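Local structure of oligogalacturonate lyase (Yersinia enterocolitica subsp. enterocolitica, 3PE7) at residues 96-99 with 103-106; 229-234 with 267-272; 321-326 with 330-335. The protein cleaves short oligogalacturonides by beta-elimination, probably in the cytoplasm as a step of pectin breakdown, and binds manganese and calcium ions. One frame throughout, in Å; residues are numbered along the deposited sequence.

Contact 1: 96-99 with 103-106; sequences FYVK and NLMR
Tyr-97 and Met-105 exchange two of the four backbone hydrogen bonds that join 96-99 to 103-106: Met-105 N reaches Tyr-97 O at 2.8 Å and almost straight (170°), and Tyr-97 N donates back to Met-105 O at 3.1 Å. Lys-99 and Asn-103 form the second hydrogen-bonded pair. CA-H...O contacts supplement them, Val-98 CA to Asn-103 O between the two pairs and Phe-96 CA to Met-105 O (3.2 Å) beyond the first. The strands are the two middle ones of a four-stranded antiparallel blade of the seven-bladed beta-propeller, joined here as a hairpin.

CH-pi contacts mark both faces of the sheet. On the face of Phe-96, Val-98, Leu-104 and Arg-106, the extended arginine chain runs over the Phe-96 ring, CG 4.0 Å from its centroid; the guanidinium plane stands 82° to the ring. On the other face Met-105 CG lies over the Tyr-97 ring, whose hydroxyl bonds to Glu-114.

Apolar contacts complete the packing. Leu-104 divides its methyls, CD1 at the edge of the Phe-96 ring and CD2 3.8 Å from Val-98 CG2. Met-105, bent at chi2 and chi3, has CG 3.8 Å from Lys-99 CE.

Contact 2: 229-234 with 267-272; sequences RKVKTH and YSADPE. With CA (calcium ion), chain D.
Val-231 and Ala-269 meet where two neighbouring blades of the beta-propeller adjoin: 229-234 leaves the outermost strand of one blade, and 267-272 ends the third strand of the next. The segments run roughly antiparallel, 157° apart, yet no direct hydrogen bond links them, so side chains and one water make the contact. At its middle Val-231 sends CG1, anti to the backbone N (chi1 167°), to 3.7 Å from Ala-269 CB. Leu-252 and Met-218 also touch Val-231.

On one flank Lys-232 crosses Tyr-267 at about a right angle. A bend at chi3 (-68°) carries the ammonium to the ring, with NZ 4.5 Å from the Tyr-267 centroid in an off-centre cation-pi contact, nearest CE1. The charge has firmer partners in a salt bridge to Glu-238 and a hydrogen bond to Tyr-254, which may hold it beside the ring.

On the other flank the guanidinium of Arg-229 turns an edge toward the carbonyl of Pro-271. A water spans the gap, accepting from Arg-229 NH1 and donating to Pro-271 O, while Arg-229 NH2 bonds to Asn-227 O.

The residues on either side of Pro-271 in sequence, Asp-270 and Glu-272, both bind a calcium ion. Asp-270 is bidentate but lopsided, OD1 lying 2.4 Å from the calcium and OD2 2.8 Å, whereas Glu-272 binds it through OE2 alone, at 2.3 Å.

Contact 3: 321-326 with 330-335; sequences FLYVFN and GTQHRV
Val-324 and His-333 exchange two backbone hydrogen bonds at the middle of this hairpin. Val-324 N to His-333 O (2.8 Å) is the straighter; the return bond, equally short, is bent to 134°. Val-335 N donates to Leu-322 O farther along. The tightly packed part is the buried cluster of Leu-322, Val-324 and Val-335: Val-335 CG1 sits 3.9 Å from Val-324 CG2, the two valines crossing at about a right angle, and Val-335 CG2 touches the Leu-322 carbonyl oxygen.

The other face carries Tyr-323, Phe-325, Gln-332 and Arg-334, and its rim is open to solvent at Gln-332 and Arg-334. Bent at chi3 (80°), Arg-334 lays its chain and guanidinium over one face of the Phe-321 ring: CD is 3.5 Å from the ring centroid, and the guanidinium stacks nearly flat, planes 15° apart, as a cation-pi pair. A water in the planes of the Tyr-323 ring and the Arg-334 guanidinium, at their edges, donates to Tyr-323 OH and accepts from Arg-334 NH1, while Asp-319 takes the stronger bond of that hydroxyl. Gln-332 runs beside Phe-325, with OE1 3.7 Å from CE1 at the ring edge.

The turn end is looser. Asn-326 N still donates to Thr-331 O, but Gly-330 N and Thr-331 N bond only weakly to Asn-326 O. Thr-331 OG1 and His-333 NE2 share a hydrogen bond of 2.8 Å.

Strand 331-337 is the outermost of its propeller blade and 321-326 its neighbour, bonded in turn to 296-301. Strand 276-285 packs against Tyr-323 and Phe-325, and strand 364-369 against Leu-322 and Val-335.

How the contacts relate
Contacts 1 and 3 are hairpins within separate four-stranded blades, on opposite sides of the chain's centre, whereas contact 2 bridges two blades. The difference shows in the chemistry: backbone hydrogen bonds carry the two hairpins, while contact 2 relies on a methyl contact, a cation-pi pair and a water. None lies wholly in the core. Contact 1 uses the middle strands of its blade and has no fully exposed residue; contact 3 takes in an outermost strand and has an arginine-phenylalanine stack at its solvent rim. Contact 2 alone includes metal ligands. Contacts 2 and 3 come within about 10 Å between nearest atoms, and strand 276-285 touches side chains of both.

Contact 1: 96-99 with 103-106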
ATOM      1  N   PHE A  96     -11.990  -7.599   0.845  1.00 10.74           N
ATOM      2  CA  PHE A  96     -11.394  -8.364  -0.266  1.00 11.30           C
ATOM      3  C   PHE A  96      -9.935  -8.658   0.055  1.00 11.49           C
ATOM      4  O   PHE A  96      -9.207  -7.774   0.512  1.00 11.19           O
ATOM      5  CB  PHE A  96     -11.467  -7.588  -1.577  1.00 10.48           C
ATOM      6  CG  PHE A  96     -12.865  -7.426  -2.103  1.00 11.38           C
ATOM      7  CD1 PHE A  96     -13.650  -6.343  -1.704  1.00 10.77           C
ATOM      8  CD2 PHE A  96     -13.394  -8.354  -2.995  1.00 10.53           C
ATOM      9  CE1 PHE A  96     -14.965  -6.190  -2.199  1.00 12.70           C
ATOM     10  CE2 PHE A  96     -14.701  -8.206  -3.506  1.00 11.97           C
ATOM     11  CZ  PHE A  96     -15.489  -7.130  -3.096  1.00 11.22           C
ATOM     12  N   TYR A  97      -9.510  -9.903  -0.173  1.00 11.63           N
ATOM     13  CA  TYR A  97      -8.120 -10.276   0.076  1.00 11.45           C
ATOM     14  C   TYR A  97      -7.788 -11.537  -0.714  1.00 12.29           C
ATOM     15  O   TYR A  97      -8.682 -12.203  -1.238  1.00 12.15           O
ATOM     16  CB  TYR A  97      -7.882 -10.515   1.582  1.00 11.63           C
ATOM     17  CG  TYR A  97      -8.401 -11.851   2.072  1.00 12.02           C
ATOM     18  CD1 TYR A  97      -9.771 -12.068   2.281  1.00 12.81           C
ATOM     19  CD2 TYR A  97      -7.522 -12.913   2.329  1.00 13.81           C
ATOM     20  CE1 TYR A  97     -10.247 -13.304   2.737  1.00 12.94           C
ATOM     21  CE2 TYR A  97      -8.004 -14.153   2.781  1.00 12.97           C
ATOM     22  CZ  TYR A  97      -9.357 -14.338   2.978  1.00 14.31           C
ATOM     23  OH  TYR A  97      -9.843 -15.559   3.412  1.00 14.77           O
ATOM     24  N   VAL A  98      -6.502 -11.860  -0.786  1.00 12.33           N
ATOM     25  CA  VAL A  98      -6.045 -13.061  -1.494  1.00 12.17           C
ATOM     26  C   VAL A  98      -5.638 -14.166  -0.502  1.00 12.64           C
ATOM     27  O   VAL A  98      -4.848 -13.947   0.435  1.00 12.46           O
ATOM     28  CB  VAL A  98      -4.875 -12.766  -2.442  1.00 11.90           C
ATOM     29  CG1 VAL A  98      -4.413 -14.070  -3.153  1.00 12.10           C
ATOM     30  CG2 VAL A  98      -5.262 -11.710  -3.468  1.00 12.96           C
ATOM     31  N   LYS A  99      -6.193 -15.351  -0.731  1.00 12.85           N
ATOM     32  CA  LYS A  99      -5.902 -16.524   0.080  1.00 14.20           C
ATOM     33  C   LYS A  99      -5.143 -17.529  -0.780  1.00 15.10           C
ATOM     34  O   LYS A  99      -5.483 -17.748  -1.952  1.00 14.47           O
ATOM     35  CB  LYS A  99      -7.192 -17.145   0.595  1.00 14.69           C
ATOM     36  CG  LYS A  99      -7.024 -18.021   1.849  1.00 19.21           C
ATOM     37  CD  LYS A  99      -8.183 -19.002   2.005  1.00 25.63           C
ATOM     38  CE  LYS A  99      -9.545 -18.353   1.790  1.00 29.00           C
ATOM     39  NZ  LYS A  99     -10.694 -19.187   2.280  1.00 33.08           N
ATOM     40  N   ASN A 103      -6.539 -17.273  -4.758  1.00 14.46           N
ATOM     41  CA  ASN A 103      -7.983 -17.097  -4.612  1.00 14.17           C
ATOM     42  C   ASN A 103      -8.329 -15.702  -4.117  1.00 14.06           C
ATOM     43  O   ASN A 103      -8.043 -15.378  -2.958  1.00 13.69           O
ATOM     44  CB  ASN A 103      -8.539 -18.115  -3.612  1.00 13.85           C
ATOM     45  CG  ASN A 103      -8.382 -19.551  -4.088  1.00 16.19           C
ATOM     46  OD1 ASN A 103      -8.574 -19.844  -5.262  1.00 19.31           O
ATOM     47  ND2 ASN A 103      -8.012 -20.448  -3.176  1.00 19.50           N
ATOM     48  N   LEU A 104      -8.915 -14.890  -5.000  1.00 13.87           N
ATOM     49  CA  LEU A 104      -9.391 -13.572  -4.594  1.00 14.30           C
ATOM     50  C   LEU A 104     -10.728 -13.763  -3.881  1.00 13.78           C
ATOM     51  O   LEU A 104     -11.706 -14.230  -4.490  1.00 14.91           O
ATOM     52  CB  LEU A 104      -9.498 -12.630  -5.805  1.00 14.77           C
ATOM     53  CG  LEU A 104      -9.719 -11.123  -5.547  1.00 18.29           C
ATOM     54  CD1 LEU A 104     -11.116 -10.798  -4.982  1.00 22.86           C
ATOM     55  CD2 LEU A 104      -8.640 -10.494  -4.666  1.00 20.11           C
ATOM     56  N   MET A 105     -10.764 -13.414  -2.597  1.00 12.55           N
ATOM     57  CA  MET A 105     -11.903 -13.688  -1.728  1.00 12.37           C
ATOM     58  C   MET A 105     -12.649 -12.406  -1.396  1.00 12.90           C
ATOM     59  O   MET A 105     -12.038 -11.339  -1.317  1.00 12.88           O
ATOM     60  CB  MET A 105     -11.440 -14.289  -0.393  1.00 12.49           C
ATOM     61  CG  MET A 105     -10.499 -15.484  -0.492  1.00 12.19           C
ATOM     62  SD  MET A 105     -11.298 -16.894  -1.310  1.00 14.29           S
ATOM     63  CE  MET A 105     -12.646 -17.199  -0.189  1.00 13.10           C
ATOM     64  N   ARG A 106     -13.956 -12.540  -1.192  1.00 12.11           N
ATOM     65  CA  ARG A 106     -14.799 -11.494  -0.616  1.00 12.50           C
ATOM     66  C   ARG A 106     -15.391 -11.997   0.687  1.00 13.11           C
ATOM     67  O   ARG A 106     -16.020 -13.071   0.743  1.00 13.00           O
ATOM     68  CB  ARG A 106     -15.926 -11.088  -1.581  1.00 11.97           C
ATOM     69  CG  ARG A 106     -16.783  -9.893  -1.085  1.00 12.77           C
ATOM     70  CD  ARG A 106     -18.028  -9.706  -1.975  1.00 15.17           C
ATOM     71  NE  ARG A 106     -18.860  -8.587  -1.519  1.00 15.52           N
ATOM     72  CZ  ARG A 106     -19.774  -8.651  -0.555  1.00 16.63           C
ATOM     73  NH1 ARG A 106     -20.028  -9.785   0.093  1.00 17.49           N
ATOM     74  NH2 ARG A 106     -20.462  -7.559  -0.241  1.00 20.23           N
TER

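Contact 2: 229-234 with 267-272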
ATOM      1  N   ARG A 229       1.092   4.536 -22.789  1.00 19.85           N
ATOM      2  CA  ARG A 229       2.024   5.655 -22.837  1.00 19.15           C
ATOM      3  C   ARG A 229       2.767   5.815 -21.518  1.00 18.64           C
ATOM      4  O   ARG A 229       2.230   5.529 -20.469  1.00 18.34           O
ATOM      5  CB  ARG A 229       1.310   6.962 -23.221  1.00 19.44           C
ATOM      6  CG  ARG A 229       0.379   7.581 -22.159  1.00 20.27           C
ATOM      7  CD  ARG A 229      -1.009   6.990 -22.238  1.00 22.50           C
ATOM      8  NE  ARG A 229      -2.034   7.766 -21.532  1.00 22.68           N
ATOM      9  CZ  ARG A 229      -3.223   7.281 -21.185  1.00 23.68           C
ATOM     10  NH1 ARG A 229      -4.098   8.052 -20.548  1.00 23.48           N
ATOM     11  NH2 ARG A 229      -3.541   6.018 -21.461  1.00 23.83           N
ATOM     12  N   LYS A 230       4.002   6.289 -21.585  1.00 18.57           N
ATOM     13  CA  LYS A 230       4.728   6.584 -20.359  1.00 18.82           C
ATOM     14  C   LYS A 230       4.259   7.892 -19.736  1.00 17.92           C
ATOM     15  O   LYS A 230       3.881   8.846 -20.435  1.00 16.59           O
ATOM     16  CB  LYS A 230       6.248   6.562 -20.562  1.00 20.01           C
ATOM     17  CG  LYS A 230       6.812   7.444 -21.622  1.00 23.04           C
ATOM     18  CD  LYS A 230       8.346   7.276 -21.710  1.00 25.01           C
ATOM     19  CE  LYS A 230       8.771   5.864 -22.043  1.00 25.46           C
ATOM     20  NZ  LYS A 230      10.224   5.832 -22.418  1.00 27.78           N
ATOM     21  N   VAL A 231       4.277   7.923 -18.409  1.00 17.30           N
ATOM     22  CA  VAL A 231       3.931   9.127 -17.648  1.00 17.26           C
ATOM     23  C   VAL A 231       4.965  10.224 -17.908  1.00 17.66           C
ATOM     24  O   VAL A 231       4.622  11.406 -18.060  1.00 17.00           O
ATOM     25  CB  VAL A 231       3.809   8.776 -16.139  1.00 16.92           C
ATOM     26  CG1 VAL A 231       3.755  10.045 -15.265  1.00 15.47           C
ATOM     27  CG2 VAL A 231       2.591   7.890 -15.906  1.00 17.05           C
ATOM     28  N   LYS A 232       6.232   9.834 -17.991  1.00 17.71           N
ATOM     29  CA  LYS A 232       7.288  10.774 -18.354  1.00 19.49           C
ATOM     30  C   LYS A 232       8.452  10.046 -19.006  1.00 19.72           C
ATOM     31  O   LYS A 232       8.598   8.830 -18.848  1.00 20.71           O
ATOM     32  CB  LYS A 232       7.773  11.564 -17.133  1.00 19.21           C
ATOM     33  CG  LYS A 232       8.788  10.829 -16.259  1.00 20.41           C
ATOM     34  CD  LYS A 232       9.128  11.613 -15.012  1.00 19.07           C
ATOM     35  CE  LYS A 232       9.911  12.884 -15.335  1.00 18.30           C
ATOM     36  NZ  LYS A 232      10.212  13.651 -14.063  1.00 18.79           N
ATOM     37  N   THR A 233       9.257  10.802 -19.745  1.00 20.35           N
ATOM     38  CA  THR A 233      10.573  10.346 -20.148  1.00 20.87           C
ATOM     39  C   THR A 233      11.548  10.730 -19.035  1.00 20.68           C
ATOM     40  O   THR A 233      11.651  11.905 -18.662  1.00 20.90           O
ATOM     41  CB  THR A 233      11.000  10.977 -21.473  1.00 21.51           C
ATOM     42  OG1 THR A 233      10.046  10.621 -22.479  1.00 23.53           O
ATOM     43  CG2 THR A 233      12.382  10.476 -21.887  1.00 21.69           C
ATOM     44  N   HIS A 234      12.239   9.728 -18.494  1.00 20.90           N
ATOM     45  CA  HIS A 234      13.263   9.955 -17.475  1.00 20.73           C
ATOM     46  C   HIS A 234      14.375  10.825 -18.044  1.00 22.06           C
ATOM     47  O   HIS A 234      14.864  10.584 -19.160  1.00 21.94           O
ATOM     48  CB  HIS A 234      13.892   8.634 -17.022  1.00 20.68           C
ATOM     49  CG  HIS A 234      12.998   7.763 -16.189  1.00 19.92           C
ATOM     50  ND1 HIS A 234      13.461   7.048 -15.104  1.00 19.42           N
ATOM     51  CD2 HIS A 234      11.677   7.475 -16.293  1.00 18.90           C
ATOM     52  CE1 HIS A 234      12.465   6.356 -14.577  1.00 17.32           C
ATOM     53  NE2 HIS A 234      11.372   6.597 -15.281  1.00 17.96           N
ATOM     54  N   TYR A 267       7.006  14.870  -7.065  1.00 11.02           N
ATOM     55  CA  TYR A 267       6.514  15.355  -8.355  1.00 11.96           C
ATOM     56  C   TYR A 267       5.058  14.964  -8.513  1.00 12.19           C
ATOM     57  O   TYR A 267       4.583  14.015  -7.883  1.00 11.46           O
ATOM     58  CB  TYR A 267       7.295  14.701  -9.499  1.00 12.47           C
ATOM     59  CG  TYR A 267       8.550  15.429  -9.927  1.00 13.37           C
ATOM     60  CD1 TYR A 267       8.592  16.151 -11.121  1.00 13.38           C
ATOM     61  CD2 TYR A 267       9.693  15.406  -9.132  1.00 14.03           C
ATOM     62  CE1 TYR A 267       9.757  16.819 -11.523  1.00 15.05           C
ATOM     63  CE2 TYR A 267      10.860  16.074  -9.531  1.00 15.22           C
ATOM     64  CZ  TYR A 267      10.875  16.772 -10.718  1.00 15.76           C
ATOM     65  OH  TYR A 267      12.025  17.439 -11.092  1.00 19.39           O
ATOM     66  N   SER A 268       4.346  15.705  -9.355  1.00 12.09           N
ATOM     67  CA  SER A 268       2.973  15.379  -9.699  1.00 12.85           C
ATOM     68  C   SER A 268       2.899  15.304 -11.211  1.00 12.58           C
ATOM     69  O   SER A 268       3.595  16.068 -11.891  1.00 13.49           O
ATOM     70  CB  SER A 268       2.063  16.508  -9.215  1.00 13.63           C
ATOM     71  OG  SER A 268       0.755  16.017  -9.060  1.00 19.15           O
ATOM     72  N   ALA A 269       2.078  14.396 -11.737  1.00 11.36           N
ATOM     73  CA  ALA A 269       1.806  14.356 -13.177  1.00 11.18           C
ATOM     74  C   ALA A 269       0.307  14.459 -13.397  1.00 11.67           C
ATOM     75  O   ALA A 269      -0.446  13.747 -12.751  1.00 10.60           O
ATOM     76  CB  ALA A 269       2.308  13.060 -13.773  1.00 11.40           C
ATOM     77  N   ASP A 270      -0.123  15.346 -14.298  1.00 11.35           N
ATOM     78  CA  ASP A 270      -1.537  15.396 -14.670  1.00 12.17           C
ATOM     79  C   ASP A 270      -1.814  14.293 -15.682  1.00 13.01           C
ATOM     80  O   ASP A 270      -1.138  14.201 -16.685  1.00 12.33           O
ATOM     81  CB  ASP A 270      -1.899  16.736 -15.290  1.00 11.65           C
ATOM     82  CG  ASP A 270      -3.397  16.880 -15.506  1.00 12.57           C
ATOM     83  OD1 ASP A 270      -4.097  17.176 -14.518  1.00 15.05           O
ATOM     84  OD2 ASP A 270      -3.879  16.662 -16.634  1.00 13.30           O
ATOM     85  N   PRO A 271      -2.835  13.467 -15.425  1.00 13.68           N
ATOM     86  CA  PRO A 271      -3.075  12.309 -16.278  1.00 14.68           C
ATOM     87  C   PRO A 271      -3.492  12.666 -17.713  1.00 14.82           C
ATOM     88  O   PRO A 271      -3.157  11.936 -18.666  1.00 16.00           O
ATOM     89  CB  PRO A 271      -4.179  11.550 -15.526  1.00 14.64           C
ATOM     90  CG  PRO A 271      -4.067  12.002 -14.163  1.00 15.80           C
ATOM     91  CD  PRO A 271      -3.678  13.439 -14.222  1.00 14.44           C
ATOM     92  N   GLU A 272      -4.159  13.806 -17.887  1.00 14.55           N
ATOM     93  CA  GLU A 272      -4.630  14.207 -19.223  1.00 14.55           C
ATOM     94  C   GLU A 272      -3.537  14.925 -20.022  1.00 15.01           C
ATOM     95  O   GLU A 272      -3.279  14.645 -21.198  1.00 15.61           O
ATOM     96  CB  GLU A 272      -5.886  15.088 -19.125  1.00 14.35           C
ATOM     97  CG  GLU A 272      -7.134  14.376 -18.620  1.00 13.98           C
ATOM     98  CD  GLU A 272      -7.211  14.303 -17.083  1.00 13.27           C
ATOM     99  OE1 GLU A 272      -8.102  13.584 -16.573  1.00 17.91           O
ATOM    100  OE2 GLU A 272      -6.425  14.984 -16.385  1.00 11.22           O
TER
HETATM  101 CA    CA D 391      -6.304  17.085 -15.373  1.00 10.93          CA
HETATM  102  O   HOH W   1      -2.782  10.653 -21.071  1.00 28.11           O

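Contact 3: 321-326 with 330-335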
ATOM      1  N   PHE A 321      12.154   9.083  11.663  1.00 10.53           N
ATOM      2  CA  PHE A 321      11.032  10.020  11.721  1.00 10.24           C
ATOM      3  C   PHE A 321       9.971   9.820  10.652  1.00  9.79           C
ATOM      4  O   PHE A 321      10.262   9.324   9.556  1.00 10.27           O
ATOM      5  CB  PHE A 321      11.539  11.471  11.667  1.00 10.94           C
ATOM      6  CG  PHE A 321      12.367  11.839  12.855  1.00 12.38           C
ATOM      7  CD1 PHE A 321      13.753  11.887  12.754  1.00 12.64           C
ATOM      8  CD2 PHE A 321      11.760  12.097  14.093  1.00 12.70           C
ATOM      9  CE1 PHE A 321      14.549  12.208  13.876  1.00 14.68           C
ATOM     10  CE2 PHE A 321      12.548  12.408  15.229  1.00 14.43           C
ATOM     11  CZ  PHE A 321      13.943  12.470  15.107  1.00 14.81           C
ATOM     12  N   LEU A 322       8.748  10.203  11.016  1.00  8.81           N
ATOM     13  CA  LEU A 322       7.638  10.384  10.075  1.00  8.78           C
ATOM     14  C   LEU A 322       7.517  11.867   9.749  1.00  9.30           C
ATOM     15  O   LEU A 322       7.529  12.704  10.660  1.00  9.70           O
ATOM     16  CB  LEU A 322       6.328   9.872  10.680  1.00  9.99           C
ATOM     17  CG  LEU A 322       6.303   8.350  10.897  1.00  8.68           C
ATOM     18  CD1 LEU A 322       5.406   7.959  12.053  1.00  8.76           C
ATOM     19  CD2 LEU A 322       5.896   7.586   9.630  1.00 10.02           C
ATOM     20  N   TYR A 323       7.353  12.177   8.457  1.00  8.47           N
ATOM     21  CA  TYR A 323       7.263  13.561   8.003  1.00  9.10           C
ATOM     22  C   TYR A 323       5.916  13.833   7.384  1.00  9.59           C
ATOM     23  O   TYR A 323       5.398  13.001   6.647  1.00  8.88           O
ATOM     24  CB  TYR A 323       8.326  13.856   6.942  1.00  9.04           C
ATOM     25  CG  TYR A 323       9.728  13.688   7.447  1.00  9.52           C
ATOM     26  CD1 TYR A 323      10.358  14.717   8.158  1.00 10.22           C
ATOM     27  CD2 TYR A 323      10.411  12.496   7.239  1.00 10.69           C
ATOM     28  CE1 TYR A 323      11.664  14.561   8.652  1.00 12.58           C
ATOM     29  CE2 TYR A 323      11.731  12.326   7.703  1.00 11.82           C
ATOM     30  CZ  TYR A 323      12.337  13.365   8.416  1.00 13.06           C
ATOM     31  OH  TYR A 323      13.614  13.188   8.890  1.00 14.94           O
ATOM     32  N   VAL A 324       5.362  15.018   7.659  1.00  9.48           N
ATOM     33  CA  VAL A 324       4.134  15.431   6.975  1.00 10.06           C
ATOM     34  C   VAL A 324       4.464  16.650   6.140  1.00 10.01           C
ATOM     35  O   VAL A 324       5.139  17.582   6.616  1.00 10.63           O
ATOM     36  CB  VAL A 324       2.953  15.716   7.943  1.00  9.35           C
ATOM     37  CG1 VAL A 324       1.818  16.483   7.228  1.00  9.63           C
ATOM     38  CG2 VAL A 324       2.426  14.423   8.517  1.00 11.13           C
ATOM     39  N   PHE A 325       3.994  16.626   4.899  1.00 11.10           N
ATOM     40  CA  PHE A 325       4.238  17.704   3.943  1.00 11.51           C
ATOM     41  C   PHE A 325       2.938  18.435   3.712  1.00 12.30           C
ATOM     42  O   PHE A 325       1.956  17.833   3.274  1.00 12.25           O
ATOM     43  CB  PHE A 325       4.785  17.141   2.622  1.00 11.46           C
ATOM     44  CG  PHE A 325       5.972  16.246   2.803  1.00 10.19           C
ATOM     45  CD1 PHE A 325       7.259  16.775   2.856  1.00 10.81           C
ATOM     46  CD2 PHE A 325       5.805  14.880   2.964  1.00  8.16           C
ATOM     47  CE1 PHE A 325       8.361  15.944   3.046  1.00 12.01           C
ATOM     48  CE2 PHE A 325       6.895  14.039   3.158  1.00  8.30           C
ATOM     49  CZ  PHE A 325       8.173  14.562   3.203  1.00 10.91           C
ATOM     50  N   ASN A 326       2.907  19.725   4.068  1.00 12.48           N
ATOM     51  CA  ASN A 326       1.733  20.554   3.813  1.00 14.05           C
ATOM     52  C   ASN A 326       1.877  21.168   2.432  1.00 14.43           C
ATOM     53  O   ASN A 326       2.728  22.034   2.192  1.00 14.60           O
ATOM     54  CB  ASN A 326       1.572  21.618   4.915  1.00 14.10           C
ATOM     55  CG  ASN A 326       0.311  22.458   4.749  1.00 15.90           C
ATOM     56  OD1 ASN A 326      -0.123  22.751   3.632  1.00 16.74           O
ATOM     57  ND2 ASN A 326      -0.263  22.879   5.875  1.00 16.31           N
ATOM     58  N   GLY A 330       3.717  24.545   1.409  1.00 21.80           N
ATOM     59  CA  GLY A 330       5.079  24.172   1.083  1.00 21.23           C
ATOM     60  C   GLY A 330       5.929  23.878   2.309  1.00 21.17           C
ATOM     61  O   GLY A 330       7.157  23.863   2.220  1.00 22.53           O
ATOM     62  N   THR A 331       5.293  23.629   3.451  1.00 20.15           N
ATOM     63  CA  THR A 331       6.041  23.357   4.688  1.00 18.70           C
ATOM     64  C   THR A 331       6.188  21.859   4.991  1.00 17.65           C
ATOM     65  O   THR A 331       5.385  21.040   4.556  1.00 17.27           O
ATOM     66  CB  THR A 331       5.417  24.049   5.899  1.00 18.63           C
ATOM     67  OG1 THR A 331       4.047  23.669   6.011  1.00 17.79           O
ATOM     68  CG2 THR A 331       5.522  25.583   5.769  1.00 19.80           C
ATOM     69  N   GLN A 332       7.235  21.530   5.737  1.00 17.03           N
ATOM     70  CA  GLN A 332       7.564  20.144   6.102  1.00 16.05           C
ATOM     71  C   GLN A 332       7.597  20.030   7.619  1.00 15.24           C
ATOM     72  O   GLN A 332       8.113  20.929   8.305  1.00 14.60           O
ATOM     73  CB  GLN A 332       8.927  19.776   5.526  1.00 16.51           C
ATOM     74  CG  GLN A 332       9.435  18.389   5.866  1.00 18.36           C
ATOM     75  CD  GLN A 332      10.829  18.140   5.307  1.00 20.12           C
ATOM     76  OE1 GLN A 332      11.043  18.195   4.092  1.00 20.35           O
ATOM     77  NE2 GLN A 332      11.786  17.883   6.195  1.00 19.88           N
ATOM     78  N   HIS A 333       7.087  18.912   8.137  1.00 14.10           N
ATOM     79  CA  HIS A 333       6.871  18.747   9.578  1.00 14.24           C
ATOM     80  C   HIS A 333       7.336  17.387  10.049  1.00 13.63           C
ATOM     81  O   HIS A 333       6.871  16.359   9.562  1.00 13.77           O
ATOM     82  CB  HIS A 333       5.385  18.941   9.901  1.00 14.67           C
ATOM     83  CG  HIS A 333       4.858  20.250   9.416  1.00 14.52           C
ATOM     84  ND1 HIS A 333       4.858  21.385  10.200  1.00 15.75           N
ATOM     85  CD2 HIS A 333       4.391  20.625   8.203  1.00 14.13           C
ATOM     86  CE1 HIS A 333       4.387  22.398   9.496  1.00 15.14           C
ATOM     87  NE2 HIS A 333       4.107  21.967   8.276  1.00 14.81           N
ATOM     88  N   ARG A 334       8.281  17.389  10.984  1.00 14.34           N
ATOM     89  CA  ARG A 334       8.733  16.157  11.598  1.00 14.61           C
ATOM     90  C   ARG A 334       7.757  15.873  12.743  1.00 14.62           C
ATOM     91  O   ARG A 334       7.837  16.494  13.805  1.00 15.12           O
ATOM     92  CB  ARG A 334      10.169  16.340  12.079  1.00 16.18           C
ATOM     93  CG  ARG A 334      10.838  15.090  12.537  1.00 17.88           C
ATOM     94  CD  ARG A 334      12.331  15.323  12.647  1.00 21.62           C
ATOM     95  NE  ARG A 334      12.685  16.016  13.879  1.00 26.16           N
ATOM     96  CZ  ARG A 334      13.942  16.292  14.239  1.00 30.03           C
ATOM     97  NH1 ARG A 334      14.970  15.936  13.458  1.00 27.71           N
ATOM     98  NH2 ARG A 334      14.178  16.922  15.386  1.00 31.60           N
ATOM     99  N   VAL A 335       6.813  14.957  12.526  1.00 13.01           N
ATOM    100  CA  VAL A 335       5.659  14.880  13.416  1.00 13.02           C
ATOM    101  C   VAL A 335       5.801  13.881  14.569  1.00 12.29           C
ATOM    102  O   VAL A 335       5.272  14.093  15.670  1.00 10.95           O
ATOM    103  CB  VAL A 335       4.336  14.677  12.626  1.00 13.85           C
ATOM    104  CG1 VAL A 335       4.082  15.885  11.708  1.00 13.58           C
ATOM    105  CG2 VAL A 335       4.364  13.407  11.818  1.00 14.31           C
TER
HETATM  106  O   HOH W   2      15.016  14.770  10.928  1.00 29.92           O